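Local coordinates for YkuI protein (Bacillus subtilis, PDB 2BAS) that probably hydrolyses the second messenger cyclic di-GMP through its EAL domain, which is joined by a long helix to a C-terminal signalling-associated domain, at residues S296-V307 with F405-L415. Sequence-based numbering, arbitrary orientation.
Sequences SEQFYKRVHQAV and FSYPMDDQMYL
ND1 of H304 and OH of Y407 form a hydrogen bond of 2.7 Å, the one polar link between helix 296-307 and the hairpin 405-415. The hydroxyl lies near the plane of the imidazole, and ND1 lies at the edge of the phenol ring, in its plane; with an angle of 143° the bond is somewhat bent, and either group could donate. The phenol extends straight from its strand to the helix, CG anti to the backbone N (chi1 180°), and is flanked there by aromatic and aliphatic side chains. CG1 of V303 sits over one face as a CH-pi contact, 4.2 Å from the ring centroid and displaced toward the rim. Beside it, Y300 meets Y407 rim to rim, the planes inclined by 33°, while CG2 of V307 approaches CE2 of Y407 at 4.1 Å.

Two residues earlier on the same side of the strand, F405 packs against the preceding helical turn. CD2 of F299 lies over one face of the F405 ring, 3.7 Å from CD1 of F405, with the two ring planes oblique to each other. CZ of F405 reaches the backbone of Y300, 3.7 Å from its CA. Replacing F405 by an alanine removes this ring and would probably open a gap between strand and helix, costing F299 an aromatic neighbour, though F389 also meets it. On the neighbouring strand, CD2 of L415 meets CG2 of V307 tip to tip at 3.9 Å, and L325 of helix 318-328 also packs on L415. F405 and Y407, alternate residues of one strand, and L415 of its antiparallel neighbour thus join the C-terminal part of helix 271-311 to the antiparallel sheet, an apolar helix-on-sheet interface consistent with a PAS-like alpha+beta fold.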
loop_
_atom_site.group_PDB
_atom_site.type_symbol
_atom_site.label_atom_id
_atom_site.label_comp_id
_atom_site.label_asym_id
_atom_site.label_seq_id
_atom_site.Cartn_x
_atom_site.Cartn_y
_atom_site.Cartn_z
ATOM N N SER A 296 -22.601 -4.491 12.841
ATOM C CA SER A 296 -21.674 -4.500 13.945
ATOM C C SER A 296 -22.418 -4.265 15.265
ATOM O O SER A 296 -22.145 -4.943 16.249
ATOM C CB SER A 296 -20.616 -3.418 13.729
ATOM O OG SER A 296 -19.705 -3.371 14.814
ATOM N N GLU A 297 -23.355 -3.310 15.286
ATOM C CA GLU A 297 -24.155 -3.032 16.485
ATOM C C GLU A 297 -24.944 -4.262 16.887
ATOM O O GLU A 297 -24.812 -4.732 18.006
ATOM C CB GLU A 297 -25.101 -1.841 16.293
ATOM C CG GLU A 297 -24.447 -0.446 16.284
ATOM C CD GLU A 297 -23.988 0.029 17.656
ATOM O OE1 GLU A 297 -24.412 1.128 18.082
ATOM O OE2 GLU A 297 -23.203 -0.691 18.309
ATOM N N GLN A 298 -25.738 -4.808 15.973
ATOM C CA GLN A 298 -26.501 -6.004 16.304
ATOM C C GLN A 298 -25.608 -7.180 16.703
ATOM O O GLN A 298 -25.985 -7.979 17.543
ATOM C CB GLN A 298 -27.547 -6.365 15.228
ATOM C CG GLN A 298 -28.780 -5.434 15.267
ATOM C CD GLN A 298 -30.086 -6.101 14.819
ATOM O OE1 GLN A 298 -30.265 -6.427 13.645
ATOM N NE2 GLN A 298 -31.016 -6.277 15.757
ATOM N N PHE A 299 -24.411 -7.270 16.131
ATOM C CA PHE A 299 -23.503 -8.359 16.472
ATOM C C PHE A 299 -23.037 -8.194 17.910
ATOM O O PHE A 299 -23.046 -9.156 18.679
ATOM C CB PHE A 299 -22.301 -8.398 15.528
ATOM C CG PHE A 299 -21.645 -9.743 15.440
ATOM C CD1 PHE A 299 -22.083 -10.681 14.518
ATOM C CD2 PHE A 299 -20.584 -10.070 16.272
ATOM C CE1 PHE A 299 -21.475 -11.925 14.427
ATOM C CE2 PHE A 299 -19.972 -11.314 16.199
ATOM C CZ PHE A 299 -20.417 -12.244 15.273
ATOM N N TYR A 300 -22.660 -6.966 18.268
ATOM C CA TYR A 300 -22.198 -6.661 19.613
ATOM C C TYR A 300 -23.220 -7.073 20.666
ATOM O O TYR A 300 -22.849 -7.581 21.726
ATOM C CB TYR A 300 -21.855 -5.166 19.763
ATOM C CG TYR A 300 -21.575 -4.743 21.191
ATOM C CD1 TYR A 300 -20.405 -5.138 21.837
ATOM C CD2 TYR A 300 -22.482 -3.956 21.901
ATOM C CE1 TYR A 300 -20.142 -4.758 23.164
ATOM C CE2 TYR A 300 -22.226 -3.571 23.217
ATOM C CZ TYR A 300 -21.055 -3.984 23.841
ATOM O OH TYR A 300 -20.781 -3.621 25.140
ATOM N N LYS A 301 -24.498 -6.847 20.381
ATOM C CA LYS A 301 -25.557 -7.172 21.340
ATOM C C LYS A 301 -25.643 -8.680 21.554
ATOM O O LYS A 301 -25.778 -9.139 22.696
ATOM C CB LYS A 301 -26.918 -6.605 20.921
ATOM C CG LYS A 301 -26.913 -5.115 20.645
ATOM C CD LYS A 301 -28.276 -4.470 20.918
ATOM C CE LYS A 301 -28.518 -3.245 20.026
ATOM N NZ LYS A 301 -27.313 -2.376 19.848
ATOM N N ARG A 302 -25.536 -9.438 20.460
ATOM C CA ARG A 302 -25.584 -10.895 20.526
ATOM C C ARG A 302 -24.454 -11.432 21.408
ATOM O O ARG A 302 -24.693 -12.229 22.323
ATOM C CB ARG A 302 -25.552 -11.520 19.124
ATOM C CG ARG A 302 -25.571 -13.036 19.098
ATOM C CD ARG A 302 -26.973 -13.575 19.251
ATOM N NE ARG A 302 -26.999 -15.007 19.557
ATOM C CZ ARG A 302 -26.969 -15.518 20.791
ATOM N NH1 ARG A 302 -26.896 -14.720 21.858
ATOM N NH2 ARG A 302 -27.005 -16.834 20.959
ATOM N N VAL A 303 -23.238 -10.963 21.155
ATOM C CA VAL A 303 -22.067 -11.388 21.916
ATOM C C VAL A 303 -22.129 -10.953 23.387
ATOM O O VAL A 303 -21.777 -11.730 24.272
ATOM C CB VAL A 303 -20.763 -10.937 21.216
ATOM C CG1 VAL A 303 -19.524 -11.132 22.112
ATOM C CG2 VAL A 303 -20.608 -11.688 19.869
ATOM N N HIS A 304 -22.596 -9.735 23.650
ATOM C CA HIS A 304 -22.735 -9.240 25.017
ATOM C C HIS A 304 -23.694 -10.133 25.842
ATOM O O HIS A 304 -23.396 -10.470 26.997
ATOM C CB HIS A 304 -23.196 -7.778 24.998
ATOM C CG HIS A 304 -23.179 -7.111 26.336
ATOM N ND1 HIS A 304 -22.011 -6.724 26.963
ATOM C CD2 HIS A 304 -24.187 -6.754 27.167
ATOM C CE1 HIS A 304 -22.303 -6.163 28.123
ATOM N NE2 HIS A 304 -23.616 -6.163 28.270
ATOM N N GLN A 305 -24.830 -10.519 25.257
ATOM C CA GLN A 305 -25.744 -11.458 25.916
ATOM C C GLN A 305 -25.043 -12.772 26.221
ATOM O O GLN A 305 -25.065 -13.236 27.354
ATOM C CB GLN A 305 -26.935 -11.778 25.041
ATOM C CG GLN A 305 -27.957 -10.702 24.938
ATOM C CD GLN A 305 -29.160 -11.161 24.141
ATOM O OE1 GLN A 305 -30.279 -11.197 24.657
ATOM N NE2 GLN A 305 -28.931 -11.539 22.878
ATOM N N ALA A 306 -24.410 -13.353 25.204
ATOM C CA ALA A 306 -23.720 -14.634 25.335
ATOM C C ALA A 306 -22.641 -14.648 26.433
ATOM O O ALA A 306 -22.707 -15.472 27.350
ATOM C CB ALA A 306 -23.156 -15.064 24.003
ATOM N N VAL A 307 -21.668 -13.740 26.349
ATOM C CA VAL A 307 -20.632 -13.616 27.380
ATOM C C VAL A 307 -21.242 -13.446 28.788
ATOM O O VAL A 307 -21.173 -14.358 29.606
ATOM C CB VAL A 307 -19.664 -12.444 27.084
ATOM C CG1 VAL A 307 -18.610 -12.355 28.164
ATOM C CG2 VAL A 307 -18.994 -12.613 25.700
ATOM N N PHE A 405 -14.169 -10.030 14.973
ATOM C CA PHE A 405 -14.897 -9.169 15.904
ATOM C C PHE A 405 -14.198 -9.115 17.272
ATOM O O PHE A 405 -13.992 -10.160 17.887
ATOM C CB PHE A 405 -16.337 -9.640 16.069
ATOM C CG PHE A 405 -17.148 -8.754 16.950
ATOM C CD1 PHE A 405 -17.780 -7.624 16.428
ATOM C CD2 PHE A 405 -17.253 -9.015 18.315
ATOM C CE1 PHE A 405 -18.521 -6.786 17.246
ATOM C CE2 PHE A 405 -18.000 -8.169 19.144
ATOM C CZ PHE A 405 -18.627 -7.056 18.611
ATOM N N SER A 406 -13.859 -7.902 17.724
ATOM C CA SER A 406 -13.125 -7.640 18.981
ATOM C C SER A 406 -14.039 -7.148 20.086
ATOM O O SER A 406 -14.734 -6.156 19.909
ATOM C CB SER A 406 -12.098 -6.529 18.778
ATOM O OG SER A 406 -11.227 -6.848 17.734
ATOM N N TYR A 407 -13.979 -7.800 21.239
ATOM C CA TYR A 407 -14.867 -7.493 22.345
ATOM C C TYR A 407 -14.077 -7.296 23.642
ATOM O O TYR A 407 -13.241 -8.132 23.977
ATOM C CB TYR A 407 -15.880 -8.626 22.499
ATOM C CG TYR A 407 -16.855 -8.432 23.624
ATOM C CD1 TYR A 407 -18.057 -7.767 23.417
ATOM C CD2 TYR A 407 -16.588 -8.920 24.901
ATOM C CE1 TYR A 407 -18.962 -7.586 24.447
ATOM C CE2 TYR A 407 -17.506 -8.748 25.951
ATOM C CZ TYR A 407 -18.678 -8.079 25.712
ATOM O OH TYR A 407 -19.589 -7.893 26.728
ATOM N N PRO A 408 -14.313 -6.174 24.355
ATOM C CA PRO A 408 -13.668 -5.965 25.651
ATOM C C PRO A 408 -14.429 -6.626 26.806
ATOM O O PRO A 408 -15.633 -6.426 26.954
ATOM C CB PRO A 408 -13.672 -4.434 25.809
ATOM C CG PRO A 408 -14.815 -3.953 24.990
ATOM C CD PRO A 408 -15.163 -5.029 23.973
HETATM N N MSE A 409 -13.715 -7.407 27.611
HETATM C CA MSE A 409 -14.283 -8.052 28.786
HETATM C C MSE A 409 -13.745 -7.393 30.043
HETATM O O MSE A 409 -12.963 -6.443 29.972
HETATM C CB MSE A 409 -13.920 -9.531 28.800
HETATM C CG MSE A 409 -14.613 -10.361 27.738
HETATM SE SE MSE A 409 -13.753 -12.107 27.625
HETATM C CE MSE A 409 -14.338 -12.800 29.364
ATOM N N ASP A 410 -14.159 -7.899 31.197
ATOM C CA ASP A 410 -13.654 -7.378 32.454
ATOM C C ASP A 410 -12.216 -7.859 32.715
ATOM O O ASP A 410 -11.776 -8.853 32.137
ATOM C CB ASP A 410 -14.608 -7.742 33.601
ATOM C CG ASP A 410 -16.044 -7.255 33.356
ATOM O OD1 ASP A 410 -16.281 -6.462 32.416
ATOM O OD2 ASP A 410 -16.941 -7.670 34.111
ATOM N N ASP A 411 -11.500 -7.139 33.581
ATOM C CA ASP A 411 -10.100 -7.434 33.926
ATOM C C ASP A 411 -9.159 -7.267 32.744
ATOM O O ASP A 411 -8.273 -8.100 32.534
ATOM C CB ASP A 411 -9.935 -8.853 34.490
ATOM C CG ASP A 411 -10.570 -9.025 35.843
ATOM O OD1 ASP A 411 -10.181 -8.305 36.801
ATOM O OD2 ASP A 411 -11.442 -9.915 35.946
ATOM N N GLN A 412 -9.345 -6.199 31.974
ATOM C CA GLN A 412 -8.484 -5.929 30.824
ATOM C C GLN A 412 -8.161 -7.201 30.025
ATOM O O GLN A 412 -6.997 -7.526 29.802
ATOM C CB GLN A 412 -7.180 -5.234 31.264
ATOM C CG GLN A 412 -7.351 -3.859 31.900
ATOM C CD GLN A 412 -7.402 -3.899 33.422
ATOM O OE1 GLN A 412 -7.335 -4.967 34.039
ATOM N NE2 GLN A 412 -7.506 -2.723 34.034
HETATM N N MSE A 413 -9.197 -7.936 29.635
HETATM C CA MSE A 413 -9.038 -9.118 28.782
HETATM C C MSE A 413 -9.729 -8.837 27.459
HETATM O O MSE A 413 -10.588 -7.969 27.377
HETATM C CB MSE A 413 -9.607 -10.371 29.445
HETATM C CG MSE A 413 -8.773 -10.893 30.591
HETATM SE SE MSE A 413 -9.701 -12.296 31.611
HETATM C CE MSE A 413 -8.465 -12.467 33.194
ATOM N N TYR A 414 -9.347 -9.547 26.411
ATOM C CA TYR A 414 -9.911 -9.262 25.112
ATOM C C TYR A 414 -10.270 -10.538 24.380
ATOM O O TYR A 414 -9.530 -11.520 24.404
ATOM C CB TYR A 414 -8.976 -8.342 24.299
ATOM C CG TYR A 414 -8.745 -7.043 25.021
ATOM C CD1 TYR A 414 -7.673 -6.893 25.895
ATOM C CD2 TYR A 414 -9.639 -5.986 24.888
ATOM C CE1 TYR A 414 -7.485 -5.708 26.612
ATOM C CE2 TYR A 414 -9.461 -4.792 25.597
ATOM C CZ TYR A 414 -8.382 -4.661 26.455
ATOM O OH TYR A 414 -8.199 -3.478 27.150
ATOM N N LEU A 415 -11.430 -10.494 23.737
ATOM C CA LEU A 415 -12.015 -11.634 23.091
ATOM C C LEU A 415 -11.995 -11.395 21.586
ATOM O O LEU A 415 -12.306 -10.293 21.107
ATOM C CB LEU A 415 -13.442 -11.798 23.603
ATOM C CG LEU A 415 -14.401 -12.844 23.033
ATOM C CD1 LEU A 415 -14.004 -14.264 23.448
ATOM C CD2 LEU A 415 -15.816 -12.505 23.521
#